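PDB 3BYQ: uncharacterized protein DUF1185 from Bordetella bronchiseptica RB50, which is of unknown function but adopts a variant of the Bacillus chorismate mutase fold and may have a role in amino-acid metabolism. Local coordinates for residues Ile13-Tyr18 with Leu29-Ser34. Sequence-based numbering, arbitrary orientation.
Sequences IVETTY and LKLAAS. With EDO (1,2-ethanediol), chain Y.
I13, E15 and T17 pair with A33, L31 and L29 as the two antiparallel strands of a beta hairpin, each pair joined by two backbone hydrogen bonds. The central E15 N to L31 O bond, at 2.8 Å, is nearly straight (174°). These six residues share one face of the sheet, tightly packed where L29, L31 and A33 are buried against strand 147-151, a place that suits their apolar side chains. I13 also touches that strand, and its CG1 lies 3.8 Å from A33 CB in one of two modelled conformers, a less certain detail. E15 and L31 run side by side, with E15 OE1 3.9 Å from L31 CD1, while E15 OE2 forms a salt bridge with K9 of the second subunit. On the other face, V14 CG2 meets A32 CB at 4.0 Å against helix 51-72, where A32 touches L68 and V14 touches T71; a side chain as small as alanine's suits this place. Farther along, this face loosens toward solvent: the exposed, extended K30 passes T16, its CG 3.8 Å from T16 OG1. A 1,2-ethanediol, probably from the crystallisation liquor, bridges them, its O1 bonding T16 OG1 (2.8 Å) and K30 NZ (3.0 Å). Strand 13-17 uses its backbone on both sides, toward 29-34 and toward the second subunit, so the sheet continues across the interface, where the K9 salt bridge adds a charged contact.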
loop_
_atom_site.group_PDB
_atom_site.type_symbol
_atom_site.label_atom_id
_atom_site.label_comp_id
_atom_site.label_asym_id
_atom_site.label_seq_id
_atom_site.Cartn_x
_atom_site.Cartn_y
_atom_site.Cartn_z
ATOM N N ILE B 13 -2.299 -0.255 -21.017
ATOM C CA ILE B 13 -3.196 -1.205 -20.355
ATOM C C ILE B 13 -4.568 -1.088 -20.967
ATOM O O ILE B 13 -5.039 0.002 -21.334
ATOM C CB ILE B 13 -3.248 -1.100 -18.831
ATOM C CG1 ILE B 13 -3.869 0.223 -18.392
ATOM C CG2 ILE B 13 -1.842 -1.277 -18.240
ATOM C CD1 ILE B 13 -3.958 0.387 -16.880
ATOM N N VAL B 14 -5.180 -2.253 -21.150
ATOM C CA VAL B 14 -6.540 -2.346 -21.701
ATOM C C VAL B 14 -7.331 -3.194 -20.722
ATOM O O VAL B 14 -7.032 -4.349 -20.526
ATOM C CB VAL B 14 -6.666 -2.928 -23.131
ATOM C CG1 VAL B 14 -8.134 -2.933 -23.582
ATOM C CG2 VAL B 14 -5.788 -2.110 -24.111
ATOM N N GLU B 15 -8.326 -2.578 -20.105
ATOM C CA GLU B 15 -9.202 -3.243 -19.149
ATOM C C GLU B 15 -10.554 -3.436 -19.803
ATOM O O GLU B 15 -11.201 -2.473 -20.202
ATOM C CB GLU B 15 -9.342 -2.350 -17.899
ATOM C CG GLU B 15 -10.212 -2.917 -16.801
ATOM C CD GLU B 15 -10.608 -1.866 -15.774
ATOM O OE1 GLU B 15 -11.361 -0.889 -16.083
ATOM O OE2 GLU B 15 -10.170 -2.039 -14.615
ATOM N N THR B 16 -10.988 -4.674 -19.889
ATOM C CA THR B 16 -12.276 -5.011 -20.481
ATOM C C THR B 16 -13.171 -5.472 -19.352
ATOM O O THR B 16 -12.823 -6.408 -18.628
ATOM C CB THR B 16 -12.149 -6.125 -21.526
ATOM O OG1 THR B 16 -11.144 -5.759 -22.504
ATOM C CG2 THR B 16 -13.482 -6.381 -22.217
ATOM N N THR B 17 -14.288 -4.765 -19.183
ATOM C CA THR B 17 -15.267 -5.113 -18.158
ATOM C C THR B 17 -16.546 -5.666 -18.779
ATOM O O THR B 17 -17.225 -5.011 -19.575
ATOM C CB THR B 17 -15.612 -3.898 -17.296
ATOM O OG1 THR B 17 -14.414 -3.385 -16.693
ATOM C CG2 THR B 17 -16.615 -4.273 -16.202
ATOM N N TYR B 18 -16.854 -6.893 -18.399
ATOM C CA TYR B 18 -18.008 -7.605 -18.924
ATOM C C TYR B 18 -19.272 -7.324 -18.112
ATOM O O TYR B 18 -20.389 -7.325 -18.632
ATOM C CB TYR B 18 -17.738 -9.111 -18.959
ATOM C CG TYR B 18 -16.647 -9.438 -19.901
ATOM C CD1 TYR B 18 -16.876 -9.452 -21.269
ATOM C CD2 TYR B 18 -15.365 -9.689 -19.449
ATOM C CE1 TYR B 18 -15.851 -9.730 -22.153
ATOM C CE2 TYR B 18 -14.343 -9.960 -20.316
ATOM C CZ TYR B 18 -14.583 -9.958 -21.675
ATOM O OH TYR B 18 -13.558 -10.233 -22.558
ATOM N N LEU B 29 -17.349 -2.986 -21.747
ATOM C CA LEU B 29 -16.633 -1.728 -21.742
ATOM C C LEU B 29 -15.135 -1.959 -21.824
ATOM O O LEU B 29 -14.608 -2.849 -21.169
ATOM C CB LEU B 29 -16.937 -0.969 -20.444
ATOM C CG LEU B 29 -16.183 0.331 -20.206
ATOM C CD1 LEU B 29 -16.496 1.400 -21.275
ATOM C CD2 LEU B 29 -16.539 0.788 -18.829
ATOM N N LYS B 30 -14.450 -1.159 -22.636
ATOM C CA LYS B 30 -12.992 -1.157 -22.631
ATOM C C LYS B 30 -12.528 0.246 -22.247
ATOM O O LYS B 30 -13.026 1.256 -22.775
ATOM C CB LYS B 30 -12.367 -1.537 -23.942
ATOM C CG LYS B 30 -12.730 -2.907 -24.379
ATOM C CD LYS B 30 -11.843 -3.370 -25.539
ATOM C CE LYS B 30 -12.385 -4.649 -26.099
ATOM N NZ LYS B 30 -11.422 -5.334 -26.998
ATOM N N LEU B 31 -11.626 0.259 -21.279
ATOM C CA LEU B 31 -10.916 1.488 -20.844
ATOM C C LEU B 31 -9.434 1.195 -21.013
ATOM O O LEU B 31 -8.961 0.152 -20.587
ATOM C CB LEU B 31 -11.214 1.823 -19.381
ATOM C CG LEU B 31 -12.659 2.197 -19.026
ATOM C CD1 LEU B 31 -12.822 2.386 -17.531
ATOM C CD2 LEU B 31 -13.151 3.425 -19.765
ATOM N N ALA B 32 -8.694 2.144 -21.573
ATOM C CA ALA B 32 -7.266 1.911 -21.859
ATOM C C ALA B 32 -6.442 3.093 -21.444
ATOM O O ALA B 32 -6.898 4.245 -21.552
ATOM C CB ALA B 32 -7.062 1.609 -23.360
ATOM N N ALA B 33 -5.230 2.814 -20.956
ATOM C CA ALA B 33 -4.329 3.898 -20.520
ATOM C C ALA B 33 -2.981 3.657 -21.172
ATOM O O ALA B 33 -2.540 2.531 -21.272
ATOM C CB ALA B 33 -4.185 3.917 -19.004
ATOM N N SER B 34 -2.393 4.746 -21.659
ATOM C CA SER B 34 -1.058 4.737 -22.237
ATOM C C SER B 34 -0.242 5.684 -21.381
ATOM O O SER B 34 -0.584 6.849 -21.264
ATOM C CB SER B 34 -1.067 5.214 -23.694
ATOM O OG SER B 34 0.233 5.126 -24.307
HETATM C C1 EDO Y . -10.024 -7.795 -24.770
HETATM O O1 EDO Y . -11.361 -7.323 -24.802
HETATM C C2 EDO Y . -10.081 -9.252 -24.382
HETATM O O2 EDO Y . -10.665 -9.952 -25.477
#